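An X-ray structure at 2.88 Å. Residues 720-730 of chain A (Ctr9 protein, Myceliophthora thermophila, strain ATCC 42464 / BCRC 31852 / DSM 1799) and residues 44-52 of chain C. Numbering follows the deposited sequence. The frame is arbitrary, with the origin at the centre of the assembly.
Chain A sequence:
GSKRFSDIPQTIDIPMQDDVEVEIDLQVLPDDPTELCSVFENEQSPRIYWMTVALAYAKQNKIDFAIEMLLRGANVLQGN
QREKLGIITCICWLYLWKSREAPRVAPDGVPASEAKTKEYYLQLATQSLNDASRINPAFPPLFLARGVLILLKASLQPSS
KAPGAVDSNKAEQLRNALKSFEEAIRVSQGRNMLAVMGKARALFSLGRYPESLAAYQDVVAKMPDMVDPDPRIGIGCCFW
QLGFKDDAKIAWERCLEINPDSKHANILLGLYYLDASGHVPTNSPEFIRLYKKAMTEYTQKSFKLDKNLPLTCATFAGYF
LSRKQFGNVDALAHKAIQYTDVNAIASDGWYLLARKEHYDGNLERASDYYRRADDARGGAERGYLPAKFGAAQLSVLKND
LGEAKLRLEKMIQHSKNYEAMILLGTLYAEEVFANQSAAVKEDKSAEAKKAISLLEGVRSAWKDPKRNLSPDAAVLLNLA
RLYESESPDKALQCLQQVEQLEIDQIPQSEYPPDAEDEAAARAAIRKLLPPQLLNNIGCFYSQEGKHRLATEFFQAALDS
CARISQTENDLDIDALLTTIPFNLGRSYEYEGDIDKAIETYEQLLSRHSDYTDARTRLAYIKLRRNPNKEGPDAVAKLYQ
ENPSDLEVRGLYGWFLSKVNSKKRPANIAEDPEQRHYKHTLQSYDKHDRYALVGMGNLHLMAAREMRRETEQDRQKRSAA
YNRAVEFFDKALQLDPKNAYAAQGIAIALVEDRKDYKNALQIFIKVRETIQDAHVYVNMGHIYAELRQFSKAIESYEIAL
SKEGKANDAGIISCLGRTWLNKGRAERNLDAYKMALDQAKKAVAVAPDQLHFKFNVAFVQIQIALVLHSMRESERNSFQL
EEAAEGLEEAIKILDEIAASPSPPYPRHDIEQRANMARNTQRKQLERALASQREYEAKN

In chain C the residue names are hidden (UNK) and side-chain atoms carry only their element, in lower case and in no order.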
ATOM      1  N   ALA A 720      36.092  36.175  -8.516  1.00128.68           N
ATOM      2  CA  ALA A 720      36.514  34.937  -7.833  1.00123.80           C
ATOM      3  C   ALA A 720      35.437  34.375  -6.913  1.00113.94           C
ATOM      4  O   ALA A 720      35.275  33.160  -6.825  1.00112.63           O
ATOM      5  CB  ALA A 720      37.797  35.153  -7.042  1.00122.66           C
ATOM      6  N   TYR A 721      34.724  35.253  -6.215  1.00106.79           N
ATOM      7  CA  TYR A 721      33.566  34.832  -5.411  1.00112.86           C
ATOM      8  C   TYR A 721      32.451  34.299  -6.299  1.00114.87           C
ATOM      9  O   TYR A 721      31.780  33.324  -5.961  1.00124.18           O
ATOM     10  CB  TYR A 721      33.018  35.981  -4.562  1.00114.65           C
ATOM     11  CG  TYR A 721      33.742  36.201  -3.250  1.00128.17           C
ATOM     12  CD1 TYR A 721      35.138  36.151  -3.172  1.00138.64           C
ATOM     13  CD2 TYR A 721      33.039  36.477  -2.087  1.00125.10           C
ATOM     14  CE1 TYR A 721      35.798  36.360  -1.971  1.00129.24           C
ATOM     15  CE2 TYR A 721      33.696  36.695  -0.891  1.00126.46           C
ATOM     16  CZ  TYR A 721      35.075  36.633  -0.836  1.00123.49           C
ATOM     17  OH  TYR A 721      35.734  36.839   0.351  1.00107.52           O
ATOM     18  N   ASN A 722      32.250  34.951  -7.434  1.00115.47           N
ATOM     19  CA  ASN A 722      31.269  34.489  -8.402  1.00116.42           C
ATOM     20  C   ASN A 722      31.503  33.011  -8.758  1.00116.60           C
ATOM     21  O   ASN A 722      30.564  32.217  -8.770  1.00116.38           O
ATOM     22  CB  ASN A 722      31.318  35.355  -9.663  1.00116.91           C
ATOM     23  CG  ASN A 722      30.465  36.602  -9.566  1.00107.02           C
ATOM     24  OD1 ASN A 722      30.005  37.095 -10.586  1.00118.27           O
ATOM     25  ND2 ASN A 722      30.256  37.121  -8.364  1.00 95.73           N
ATOM     26  N   ARG A 723      32.756  32.651  -9.026  1.00111.89           N
ATOM     27  CA  ARG A 723      33.111  31.265  -9.350  1.00115.62           C
ATOM     28  C   ARG A 723      32.822  30.303  -8.215  1.00117.98           C
ATOM     29  O   ARG A 723      32.335  29.203  -8.452  1.00122.05           O
ATOM     30  CB  ARG A 723      34.577  31.153  -9.714  1.00116.52           C
ATOM     31  CG  ARG A 723      34.890  31.796 -11.035  1.00131.38           C
ATOM     32  CD  ARG A 723      36.362  31.700 -11.343  1.00133.71           C
ATOM     33  NE  ARG A 723      36.661  32.386 -12.590  1.00136.01           N
ATOM     34  CZ  ARG A 723      37.884  32.667 -13.007  1.00147.54           C
ATOM     35  NH1 ARG A 723      38.927  32.310 -12.265  1.00162.59           N
ATOM     36  NH2 ARG A 723      38.059  33.306 -14.161  1.00141.15           N
ATOM     37  N   ALA A 724      33.147  30.715  -6.992  1.00113.53           N
ATOM     38  CA  ALA A 724      32.816  29.944  -5.807  1.00105.84           C
ATOM     39  C   ALA A 724      31.320  29.663  -5.785  1.00101.47           C
ATOM     40  O   ALA A 724      30.892  28.534  -5.552  1.00113.86           O
ATOM     41  CB  ALA A 724      33.229  30.689  -4.545  1.00108.44           C
ATOM     42  N   VAL A 725      30.524  30.687  -6.041  1.00 89.03           N
ATOM     43  CA  VAL A 725      29.077  30.520  -6.035  1.00 95.32           C
ATOM     44  C   VAL A 725      28.608  29.653  -7.221  1.00105.61           C
ATOM     45  O   VAL A 725      27.620  28.921  -7.106  1.00108.49           O
ATOM     46  CB  VAL A 725      28.377  31.886  -5.984  1.00 98.14           C
ATOM     47  CG1 VAL A 725      26.872  31.741  -6.101  1.00101.48           C
ATOM     48  CG2 VAL A 725      28.719  32.590  -4.677  1.00100.17           C
ATOM     49  N   GLU A 726      29.323  29.725  -8.345  1.00113.16           N
ATOM     50  CA  GLU A 726      29.110  28.812  -9.482  1.00115.59           C
ATOM     51  C   GLU A 726      29.051  27.375  -8.963  1.00113.73           C
ATOM     52  O   GLU A 726      28.041  26.677  -9.140  1.00115.19           O
ATOM     53  CB  GLU A 726      30.247  28.931 -10.520  1.00123.53           C
ATOM     54  CG  GLU A 726      29.813  28.964 -11.984  1.00124.86           C
ATOM     55  CD  GLU A 726      29.700  30.386 -12.514  1.00129.82           C
ATOM     56  OE1 GLU A 726      30.732  31.087 -12.556  1.00133.10           O
ATOM     57  OE2 GLU A 726      28.587  30.817 -12.878  1.00139.70           O
ATOM     58  N   PHE A 727      30.139  26.959  -8.309  1.00105.21           N
ATOM     59  CA  PHE A 727      30.268  25.597  -7.779  1.00 98.99           C
ATOM     60  C   PHE A 727      29.265  25.300  -6.656  1.00 99.16           C
ATOM     61  O   PHE A 727      28.674  24.221  -6.612  1.00104.96           O
ATOM     62  CB  PHE A 727      31.662  25.340  -7.233  1.00 88.60           C
ATOM     63  CG  PHE A 727      32.771  25.538  -8.222  1.00 85.91           C
ATOM     64  CD1 PHE A 727      33.048  24.599  -9.178  1.00 84.56           C
ATOM     65  CD2 PHE A 727      33.592  26.634  -8.134  1.00 94.32           C
ATOM     66  CE1 PHE A 727      34.104  24.768 -10.053  1.00 85.07           C
ATOM     67  CE2 PHE A 727      34.652  26.810  -9.007  1.00 93.42           C
ATOM     68  CZ  PHE A 727      34.911  25.874  -9.965  1.00 85.15           C
ATOM     69  N   PHE A 728      29.087  26.238  -5.736  1.00 87.23           N
ATOM     70  CA  PHE A 728      28.125  26.036  -4.669  1.00 91.84           C
ATOM     71  C   PHE A 728      26.715  25.776  -5.177  1.00102.37           C
ATOM     72  O   PHE A 728      25.975  24.968  -4.590  1.00 96.25           O
ATOM     73  CB  PHE A 728      28.073  27.242  -3.727  1.00100.69           C
ATOM     74  CG  PHE A 728      29.211  27.315  -2.746  1.00106.20           C
ATOM     75  CD1 PHE A 728      29.720  26.169  -2.137  1.00102.04           C
ATOM     76  CD2 PHE A 728      29.755  28.549  -2.407  1.00110.99           C
ATOM     77  CE1 PHE A 728      30.767  26.260  -1.241  1.00108.12           C
ATOM     78  CE2 PHE A 728      30.797  28.640  -1.507  1.00113.46           C
ATOM     79  CZ  PHE A 728      31.308  27.496  -0.923  1.00108.97           C
ATOM     80  N   ASP A 729      26.317  26.481  -6.238  1.00116.71           N
ATOM     81  CA  ASP A 729      24.919  26.419  -6.672  1.00121.08           C
ATOM     82  C   ASP A 729      24.671  25.125  -7.465  1.00108.06           C
ATOM     83  O   ASP A 729      23.704  24.414  -7.190  1.00101.45           O
ATOM     84  CB  ASP A 729      24.470  27.706  -7.403  1.00125.39           C
ATOM     85  CG  ASP A 729      24.215  27.496  -8.881  1.00134.69           C
ATOM     86  OD1 ASP A 729      25.192  27.313  -9.645  1.00148.67           O
ATOM     87  OD2 ASP A 729      23.026  27.507  -9.276  1.00130.97           O
ATOM     88  N   LYS A 730      25.567  24.783  -8.390  1.00 95.63           N
ATOM     89  CA  LYS A 730      25.415  23.528  -9.133  1.00110.35           C
ATOM     90  C   LYS A 730      25.295  22.363  -8.152  1.00112.99           C
ATOM     91  O   LYS A 730      24.364  21.576  -8.238  1.00115.47           O
ATOM     92  CB  LYS A 730      26.573  23.276 -10.116  1.00114.63           C
ATOM     93  CG  LYS A 730      26.285  22.168 -11.143  1.00123.55           C
ATOM     94  CD  LYS A 730      25.835  22.711 -12.508  1.00132.01           C
ATOM     95  CE  LYS A 730      25.517  21.606 -13.522  1.00128.81           C
ATOM     96  NZ  LYS A 730      24.663  22.070 -14.660  1.00124.79           N
TER
ATOM     97  N   UNK C  44      18.105  29.145  -1.050  1.00100.81           N
ATOM     98  CA  UNK C  44      19.467  29.616  -1.084  1.00102.45           C
ATOM     99  C   UNK C  44      19.957  29.605  -2.542  1.00107.65           C
ATOM    100  O   UNK C  44      20.779  30.436  -2.926  1.00101.68           O
ATOM    101  c   UNK C  44      21.758  29.352  -0.093  1.00112.19           C
ATOM    102  c   UNK C  44      19.747  28.590   1.190  1.00104.67           C
ATOM    103  c   UNK C  44      20.366  28.747  -0.198  1.00104.86           C
ATOM    104  N   UNK C  45      19.448  28.670  -3.349  1.00111.48           N
ATOM    105  CA  UNK C  45      19.769  28.637  -4.772  1.00110.16           C
ATOM    106  C   UNK C  45      19.288  29.931  -5.383  1.00118.20           C
ATOM    107  O   UNK C  45      20.012  30.595  -6.124  1.00107.95           O
ATOM    108  c   UNK C  45      19.772  25.692  -7.159  1.00126.25           C
ATOM    109  n   UNK C  45      18.561  25.176  -7.807  1.00139.14           N
ATOM    110  c   UNK C  45      17.570  24.505  -7.209  1.00140.04           C
ATOM    111  n   UNK C  45      17.583  24.250  -5.903  1.00138.91           N
ATOM    112  c   UNK C  45      19.700  27.173  -6.854  1.00115.47           C
ATOM    113  n   UNK C  45      16.542  24.081  -7.937  1.00132.92           N
ATOM    114  c   UNK C  45      19.115  27.446  -5.475  1.00112.51           C
ATOM    115  N   UNK C  46      18.057  30.294  -5.040  1.00132.22           N
ATOM    116  CA  UNK C  46      17.475  31.570  -5.457  1.00138.72           C
ATOM    117  C   UNK C  46      18.399  32.763  -5.192  1.00132.67           C
ATOM    118  O   UNK C  46      18.514  33.638  -6.038  1.00124.21           O
ATOM    119  n   UNK C  46      12.628  30.639  -7.000  1.00159.78           N
ATOM    120  c   UNK C  46      14.966  31.090  -5.517  1.00154.12           C
ATOM    121  c   UNK C  46      13.668  31.071  -4.714  1.00156.17           C
ATOM    122  c   UNK C  46      16.106  31.787  -4.788  1.00145.25           C
ATOM    123  c   UNK C  46      12.485  30.530  -5.518  1.00157.11           C
ATOM    124  N   UNK C  47      19.061  32.784  -4.034  1.00125.48           N
ATOM    125  CA  UNK C  47      19.932  33.916  -3.639  1.00116.04           C
ATOM    126  C   UNK C  47      21.398  33.768  -4.023  1.00111.55           C
ATOM    127  O   UNK C  47      22.183  34.704  -3.845  1.00 97.50           O
ATOM    128  c   UNK C  47      18.518  34.511  -0.096  1.00111.97           C
ATOM    129  c   UNK C  47      17.439  34.904  -2.357  1.00123.80           C
ATOM    130  c   UNK C  47      19.857  34.165  -2.142  1.00113.04           C
ATOM    131  c   UNK C  47      18.452  34.083  -1.554  1.00119.94           C
ATOM    132  N   UNK C  48      21.770  32.591  -4.510  1.00112.53           N
ATOM    133  CA  UNK C  48      23.035  32.426  -5.192  1.00109.26           C
ATOM    134  C   UNK C  48      22.888  33.017  -6.587  1.00115.53           C
ATOM    135  O   UNK C  48      23.846  33.533  -7.150  1.00115.74           O
ATOM    136  c   UNK C  48      23.406  30.958  -5.263  1.00106.89           C
ATOM    137  N   UNK C  49      21.670  32.958  -7.123  1.00129.06           N
ATOM    138  CA  UNK C  49      21.388  33.403  -8.492  1.00135.50           C
ATOM    139  C   UNK C  49      21.718  34.880  -8.733  1.00129.88           C
ATOM    140  O   UNK C  49      22.447  35.199  -9.686  1.00115.79           O
ATOM    141  c   UNK C  49      19.936  33.105  -8.866  1.00138.94           C
ATOM    142  N   UNK C  50      21.203  35.787  -7.873  1.00129.97           N
ATOM    143  CA  UNK C  50      21.536  37.190  -8.094  1.00129.84           C
ATOM    144  C   UNK C  50      22.988  37.457  -7.782  1.00123.56           C
ATOM    145  O   UNK C  50      23.536  38.465  -8.206  1.00115.01           O
ATOM    146  c   UNK C  50      20.360  35.623  -6.677  1.00132.38           C
ATOM    147  c   UNK C  50      20.461  36.959  -5.994  1.00137.21           C
ATOM    148  c   UNK C  50      20.638  37.928  -7.103  1.00132.57           C
ATOM    149  N   UNK C  51      23.612  36.550  -7.042  1.00136.41           N
ATOM    150  CA  UNK C  51      25.045  36.633  -6.839  1.00131.27           C
ATOM    151  C   UNK C  51      25.771  36.698  -8.189  1.00124.71           C
ATOM    152  O   UNK C  51      26.628  37.559  -8.380  1.00116.00           O
ATOM    153  c   UNK C  51      28.052  35.696  -6.114  1.00101.98           C
ATOM    154  c   UNK C  51      29.347  36.400  -4.245  1.00 96.58           C
ATOM    155  c   UNK C  51      28.190  36.501  -3.479  1.00101.21           C
ATOM    156  c   UNK C  51      26.964  36.204  -4.036  1.00 98.21           C
ATOM    157  c   UNK C  51      25.570  35.480  -5.976  1.00115.90           C
ATOM    158  c   UNK C  51      29.276  35.997  -5.561  1.00 94.23           C
ATOM    159  c   UNK C  51      26.886  35.781  -5.353  1.00105.47           C
ATOM    160  N   UNK C  52      25.409  35.813  -9.120  1.00128.92           N
ATOM    161  CA  UNK C  52      25.946  35.875 -10.493  1.00135.24           C
ATOM    162  C   UNK C  52      24.839  36.019 -11.547  1.00135.21           C
ATOM    163  O   UNK C  52      25.025  36.674 -12.578  1.00114.17           O
ATOM    164  c   UNK C  52      27.822  35.005 -11.929  1.00122.17           C
ATOM    165  c   UNK C  52      26.842  34.656 -10.815  1.00130.46           C
ATOM    166  c   UNK C  52      26.009  33.431 -11.178  1.00125.44           C
TER

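Position C44 carries three side-chain carbons, one bearing the other two, so the branch lies at CB; no atom comes near chain A. This is Val C44, buried, where an apolar side chain is at home.

Position C45 has three carbons in a row, a nitrogen, then a carbon bearing two more nitrogens, and its carbon part comes up to Asp A729. This is Arg C45; its CG lies 4.1 Å from OD2 of Asp A729. No hydrogen bond joins the two residues.

Position C46 shows four carbons in a row ending in nitrogen, out of reach of chain A. It is Lys C46, its charged end suited to an exposed site.

Position C47 has four carbons, forked at the second, and also touches nothing on chain A. It is Leu C47, partly exposed, and its place asks nothing of this contact.

Position C48 has one side-chain carbon, CB, which points toward chain A and lies 3.7 Å from CG1 of Val A725 and 4.0 Å from CB of Asp A729. Ala C48 fits: a single methyl fills the space where the backbones come near, the CA atoms of Ala C48 and Val A725 being 6.4 Å apart.

Position C49 again has one carbon, but it points away and makes no contact. This is Ala C49, whose small methyl leaves little apolar surface in solvent.

Position C50 has three carbons closing a ring onto the backbone N, out of reach of chain A. This is Pro C50; its nitrogen has no hydrogen to donate, so it cannot make the usual helical bond.

Position C51 has one carbon followed by a six-carbon ring with no heteroatom, packed against Tyr A721, Asn A722 and Val A725. This is Phe C51. CG2 of Val A725 sits over one face, 3.6 Å from the ring centroid and 15° off its normal, a CH-pi contact. CZ lies 3.7 Å from CB of Tyr A721, and CE1 is 3.2 Å from ND2 of Asn A722. A flat, apolar ring suits this buried place.

Position C52 has three carbons, one bearing two, so it branches at CB, and it touches Asn A722 and Glu A726. This is Val C52; its methyls cover ground beside both, CG2 3.3 Å from OD1 of Asn A722 and CG1 4.0 Å from OE2 of Glu A726.

The two helices run nearly antiparallel, at 153°, so later positions of chain C meet earlier residues of chain A. No hydrogen bond crosses between the stretches. Packing carries the contact, centred on Val A725, which meets both Ala C48 and Phe C51.

Chain C 44-52: VRKLAAPFV
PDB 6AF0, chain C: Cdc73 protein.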